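Local coordinates for type IV pilus secretin PilQ family protein (Vibrio cholerae, PDB 6W6M) that probably forms the gated outer-membrane channel through which the type IV competence pilus passes during natural DNA uptake, at residues V380-T385 and S531-P536; D375-V380 and L404-L409. All coordinates share one frame; numbering follows the deposited sequence.

Both contacts are buried, and both involve the 375-385 connection, whose strand 380-382 is part of the same antiparallel sheet that both contacts reach; their centres are about 13 Å apart. A short helical turn at 374-377 is followed, two residues later, by strand 380-382. Contact 2 takes the turn onto strand 404-429, while contact 1 takes the strand onto the end of strand 518-534. Val380 is shared but touches the opposite segment only in contact 1. Neither contact has a direct hydrogen bond between its segments. In contact 1 a leucine lies along an aspartate carboxylate whose charge is met by an arginine outside both segments; in contact 2 an aromatic ring meets a leucine and an aspartate. Both come near a second subunit, and contact 2 is also packed by a third.

Contact 1 of 2, residues V380-T385 and S531-P536; sequences VNLAST and SVDKVP
Asp533 OD2 is held in a salt bridge to Arg550 NH2 and packs, 3.6 Å away, against Leu382 CD2. This is part of the secretin β-barrel: strand 518-534 ends here, facing the short strand 380-382 without pairing to it. The CA atoms of Leu382 and Asp533 are 8.0 Å apart; within the chain, Leu382 bonds through its backbone to Val340 and Asp533 to Arg550.

The two side chains run antiparallel alongside one another. Leu382 CG stands anti to its own carbonyl carbon (chi1 -62°), and the two methyls divide the work: CD2 covers the carboxylate, while CD1 reaches the main chain, 3.6 Å from Asp533 O. Asp533 CG sits between its backbone N and carbonyl carbon (chi1 61°), which brings the carboxylate to the leucine. Arg550 also ties the two segments together indirectly, because its NH1 bonds to Ala383 O while NH2 holds Asp533. Residues 532-534 pair antiparallel with a strand of the second subunit, so the sheet continues across the interface, and Asn388 of that subunit packs on Leu382.

The two segments touch once more, at Val380 and Val535, through aliphatic groups alone. It is a loose touch between branches of two valines, Val380 CG2 lying 4.4 Å from Val535 CG2.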
loop_
_atom_site.group_PDB
_atom_site.type_symbol
_atom_site.label_atom_id
_atom_site.label_comp_id
_atom_site.label_asym_id
_atom_site.label_seq_id
_atom_site.Cartn_x
_atom_site.Cartn_y
_atom_site.Cartn_z
ATOM N N VAL A 380 20.707 -52.518 49.192
ATOM C CA VAL A 380 21.192 -51.148 49.140
ATOM C C VAL A 380 21.838 -50.941 47.783
ATOM O O VAL A 380 22.759 -51.676 47.410
ATOM C CB VAL A 380 22.180 -50.864 50.276
ATOM C CG1 VAL A 380 22.826 -49.524 50.088
ATOM C CG2 VAL A 380 21.473 -50.932 51.597
ATOM N N ASN A 381 21.365 -49.937 47.045
ATOM C CA ASN A 381 21.780 -49.688 45.663
ATOM C C ASN A 381 22.186 -48.222 45.520
ATOM O O ASN A 381 21.395 -47.401 45.063
ATOM C CB ASN A 381 20.647 -50.055 44.719
ATOM C CG ASN A 381 21.078 -50.105 43.281
ATOM O OD1 ASN A 381 22.218 -50.426 42.973
ATOM N ND2 ASN A 381 20.166 -49.779 42.385
ATOM N N LEU A 382 23.433 -47.899 45.862
ATOM C CA LEU A 382 23.938 -46.535 45.875
ATOM C C LEU A 382 25.268 -46.471 45.148
ATOM O O LEU A 382 26.275 -46.001 45.677
ATOM C CB LEU A 382 24.059 -46.031 47.305
ATOM C CG LEU A 382 22.739 -45.975 48.071
ATOM C CD1 LEU A 382 22.950 -45.526 49.483
ATOM C CD2 LEU A 382 21.757 -45.067 47.374
ATOM N N ALA A 383 25.301 -47.005 43.933
ATOM C CA ALA A 383 26.539 -47.085 43.176
ATOM C C ALA A 383 26.987 -45.711 42.694
ATOM O O ALA A 383 26.174 -44.857 42.338
ATOM C CB ALA A 383 26.371 -48.011 41.977
ATOM N N SER A 384 28.303 -45.516 42.669
ATOM C CA SER A 384 28.882 -44.311 42.092
ATOM C C SER A 384 28.545 -44.222 40.612
ATOM O O SER A 384 28.939 -45.081 39.822
ATOM C CB SER A 384 30.394 -44.309 42.290
ATOM O OG SER A 384 31.025 -43.461 41.355
ATOM N N THR A 385 27.825 -43.171 40.239
ATOM C CA THR A 385 27.271 -43.021 38.896
ATOM C C THR A 385 28.201 -42.151 38.060
ATOM O O THR A 385 28.134 -40.922 38.114
ATOM C CB THR A 385 25.871 -42.419 38.961
ATOM O OG1 THR A 385 25.930 -41.142 39.606
ATOM C CG2 THR A 385 24.933 -43.335 39.731
ATOM N N SER A 531 27.209 -33.625 48.624
ATOM C CA SER A 531 25.933 -34.327 48.666
ATOM C C SER A 531 26.110 -35.712 49.268
ATOM O O SER A 531 27.167 -36.324 49.123
ATOM C CB SER A 531 25.322 -34.435 47.270
ATOM O OG SER A 531 24.107 -35.155 47.307
ATOM N N VAL A 532 25.068 -36.195 49.940
ATOM C CA VAL A 532 25.048 -37.517 50.561
ATOM C C VAL A 532 23.656 -38.107 50.403
ATOM O O VAL A 532 22.659 -37.400 50.553
ATOM C CB VAL A 532 25.417 -37.456 52.059
ATOM C CG1 VAL A 532 25.269 -38.807 52.694
ATOM C CG2 VAL A 532 26.820 -36.964 52.249
ATOM N N ASP A 533 23.574 -39.400 50.106
ATOM C CA ASP A 533 22.309 -40.098 50.312
ATOM C C ASP A 533 22.578 -41.409 51.027
ATOM O O ASP A 533 23.471 -42.159 50.640
ATOM C CB ASP A 533 21.543 -40.343 49.015
ATOM C CG ASP A 533 22.296 -41.187 48.053
ATOM O OD1 ASP A 533 23.450 -41.530 48.346
ATOM O OD2 ASP A 533 21.728 -41.527 46.999
ATOM N N LYS A 534 21.808 -41.680 52.073
ATOM C CA LYS A 534 22.178 -42.739 52.994
ATOM C C LYS A 534 20.947 -43.464 53.506
ATOM O O LYS A 534 19.819 -43.186 53.108
ATOM C CB LYS A 534 22.992 -42.190 54.158
ATOM C CG LYS A 534 22.370 -41.032 54.874
ATOM C CD LYS A 534 23.106 -40.797 56.165
ATOM C CE LYS A 534 22.857 -39.422 56.719
ATOM N NZ LYS A 534 23.962 -38.988 57.611
ATOM N N VAL A 535 21.193 -44.438 54.370
ATOM C CA VAL A 535 20.113 -45.153 55.055
ATOM C C VAL A 535 19.829 -44.458 56.381
ATOM O O VAL A 535 20.777 -44.147 57.117
ATOM C CB VAL A 535 20.495 -46.616 55.258
ATOM C CG1 VAL A 535 19.449 -47.340 56.068
ATOM C CG2 VAL A 535 20.657 -47.288 53.916
ATOM N N PRO A 536 18.561 -44.195 56.716
ATOM C CA PRO A 536 18.257 -43.199 57.758
ATOM C C PRO A 536 19.051 -43.282 59.054
ATOM O O PRO A 536 19.375 -42.233 59.624
ATOM C CB PRO A 536 16.764 -43.429 57.978
ATOM C CG PRO A 536 16.284 -43.714 56.620
ATOM C CD PRO A 536 17.344 -44.563 55.974
#

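Contact 2 of 2, residues D375-V380 and L404-L409; sequences DEFLNV and LLDLEL
Phe377, in a helical turn with few firm backbone bonds, carries the contact by bringing the far end of its ring up to Leu404 and Asp406 of strand 404-429. CG is anti to the backbone N (chi1 167°), which sends the ring out from the turn toward the strand. Three ring carbons do the touching. CE1 lies 3.6 Å from Leu404 CD2, and CZ is modelled closer still to that methyl, too close to be taken literally. On the other flank, CE2 is 4.0 Å from Asp406 OD2 and about as far from its CG.

The phenylalanine and aspartate side chains cross at about a right angle, with the ring and carboxylate planes 74° apart. No hydrogen bond joins the segments, so they meet here by packing alone. Leu404 and Asp406 both point toward the turn, whereas Leu405 between them points away, as expected for an extended strand.

After Phe377, Leu378 makes no close contact with 404-409 and packs on Ile357 of a third subunit. Asn379 and Val380 then sit together opposite the single residue Trp342, a classic β bulge at the start of the short strand 380-382, which runs along strand 320-347.

The turn thus rests, through Phe377, on strand 404-429 of the secretin barrel wall. That strand pairs on one side with strand 320-347, through Leu404 with Met345 and Asp406 with Gly343, and on the other with strand 390-397. Phe377 also rests on Met345, while Ile357 of the third subunit packs on Asp406 and Glu408.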
loop_
_atom_site.group_PDB
_atom_site.type_symbol
_atom_site.label_atom_id
_atom_site.label_comp_id
_atom_site.label_asym_id
_atom_site.label_seq_id
_atom_site.Cartn_x
_atom_site.Cartn_y
_atom_site.Cartn_z
ATOM N N ASP A 375 17.640 -56.786 39.834
ATOM C CA ASP A 375 17.246 -55.520 40.436
ATOM C C ASP A 375 16.434 -55.695 41.708
ATOM O O ASP A 375 16.582 -54.899 42.640
ATOM C CB ASP A 375 16.446 -54.699 39.429
ATOM C CG ASP A 375 17.307 -54.170 38.311
ATOM O OD1 ASP A 375 18.546 -54.192 38.460
ATOM O OD2 ASP A 375 16.750 -53.746 37.279
ATOM N N GLU A 376 15.579 -56.716 41.773
ATOM C CA GLU A 376 14.858 -56.998 43.005
ATOM C C GLU A 376 15.753 -57.634 44.056
ATOM O O GLU A 376 15.372 -57.693 45.226
ATOM C CB GLU A 376 13.669 -57.910 42.722
ATOM C CG GLU A 376 13.018 -57.674 41.377
ATOM C CD GLU A 376 12.424 -56.288 41.240
ATOM O OE1 GLU A 376 12.163 -55.637 42.274
ATOM O OE2 GLU A 376 12.217 -55.843 40.093
ATOM N N PHE A 377 16.934 -58.107 43.662
ATOM C CA PHE A 377 17.820 -58.778 44.600
ATOM C C PHE A 377 18.431 -57.805 45.596
ATOM O O PHE A 377 18.495 -58.112 46.791
ATOM C CB PHE A 377 18.909 -59.525 43.825
ATOM C CG PHE A 377 20.050 -60.003 44.674
ATOM C CD1 PHE A 377 19.863 -60.982 45.629
ATOM C CD2 PHE A 377 21.316 -59.489 44.501
ATOM C CE1 PHE A 377 20.908 -61.416 46.407
ATOM C CE2 PHE A 377 22.362 -59.923 45.276
ATOM C CZ PHE A 377 22.156 -60.888 46.229
ATOM N N LEU A 378 18.848 -56.628 45.141
ATOM C CA LEU A 378 19.729 -55.771 45.926
ATOM C C LEU A 378 18.983 -55.077 47.057
ATOM O O LEU A 378 17.859 -54.607 46.879
ATOM C CB LEU A 378 20.397 -54.739 45.019
ATOM C CG LEU A 378 21.360 -55.273 43.953
ATOM C CD1 LEU A 378 21.829 -54.162 43.042
ATOM C CD2 LEU A 378 22.549 -55.968 44.583
ATOM N N ASN A 379 19.616 -55.027 48.227
ATOM C CA ASN A 379 19.072 -54.301 49.368
ATOM C C ASN A 379 19.420 -52.824 49.289
ATOM O O ASN A 379 18.539 -51.964 49.326
ATOM C CB ASN A 379 19.607 -54.888 50.674
ATOM C CG ASN A 379 18.769 -56.025 51.188
ATOM O OD1 ASN A 379 18.288 -55.995 52.312
ATOM N ND2 ASN A 379 18.587 -57.037 50.367
ATOM N N VAL A 380 20.707 -52.518 49.192
ATOM C CA VAL A 380 21.192 -51.148 49.140
ATOM C C VAL A 380 21.838 -50.941 47.783
ATOM O O VAL A 380 22.759 -51.676 47.410
ATOM C CB VAL A 380 22.180 -50.864 50.276
ATOM C CG1 VAL A 380 22.826 -49.524 50.088
ATOM C CG2 VAL A 380 21.473 -50.932 51.597
ATOM N N LEU A 404 22.972 -66.437 50.187
ATOM C CA LEU A 404 23.789 -65.710 49.225
ATOM C C LEU A 404 23.978 -64.295 49.744
ATOM O O LEU A 404 23.038 -63.703 50.278
ATOM C CB LEU A 404 23.131 -65.688 47.841
ATOM C CG LEU A 404 23.925 -65.133 46.661
ATOM C CD1 LEU A 404 23.555 -65.866 45.397
ATOM C CD2 LEU A 404 23.675 -63.669 46.467
ATOM N N LEU A 405 25.189 -63.763 49.595
ATOM C CA LEU A 405 25.399 -62.367 49.956
ATOM C C LEU A 405 26.461 -61.743 49.061
ATOM O O LEU A 405 27.510 -62.343 48.823
ATOM C CB LEU A 405 25.775 -62.223 51.432
ATOM C CG LEU A 405 25.872 -60.860 52.101
ATOM C CD1 LEU A 405 25.455 -60.940 53.564
ATOM C CD2 LEU A 405 27.290 -60.330 51.975
ATOM N N ASP A 406 26.176 -60.529 48.581
ATOM C CA ASP A 406 27.027 -59.798 47.648
ATOM C C ASP A 406 27.348 -58.409 48.183
ATOM O O ASP A 406 26.487 -57.752 48.776
ATOM C CB ASP A 406 26.344 -59.641 46.300
ATOM C CG ASP A 406 26.253 -60.927 45.540
ATOM O OD1 ASP A 406 26.329 -61.996 46.170
ATOM O OD2 ASP A 406 26.123 -60.872 44.306
ATOM N N LEU A 407 28.574 -57.941 47.917
ATOM C CA LEU A 407 28.994 -56.607 48.338
ATOM C C LEU A 407 29.966 -56.005 47.337
ATOM O O LEU A 407 31.043 -56.559 47.131
ATOM C CB LEU A 407 29.649 -56.652 49.719
ATOM C CG LEU A 407 30.213 -55.347 50.284
ATOM C CD1 LEU A 407 29.124 -54.327 50.492
ATOM C CD2 LEU A 407 30.931 -55.595 51.588
ATOM N N GLU A 408 29.620 -54.849 46.763
ATOM C CA GLU A 408 30.461 -54.160 45.789
ATOM C C GLU A 408 30.721 -52.723 46.218
ATOM O O GLU A 408 29.801 -52.023 46.647
ATOM C CB GLU A 408 29.821 -54.160 44.408
ATOM C CG GLU A 408 30.682 -53.523 43.346
ATOM C CD GLU A 408 30.053 -53.575 41.972
ATOM O OE1 GLU A 408 28.922 -54.078 41.854
ATOM O OE2 GLU A 408 30.682 -53.099 41.003
ATOM N N LEU A 409 31.980 -52.258 46.082
ATOM C CA LEU A 409 32.382 -50.884 46.332
ATOM C C LEU A 409 32.800 -50.228 45.027
ATOM O O LEU A 409 33.344 -50.889 44.141
ATOM C CB LEU A 409 33.546 -50.823 47.314
ATOM C CG LEU A 409 33.275 -51.307 48.732
ATOM C CD1 LEU A 409 34.556 -51.318 49.523
ATOM C CD2 LEU A 409 32.253 -50.431 49.410
#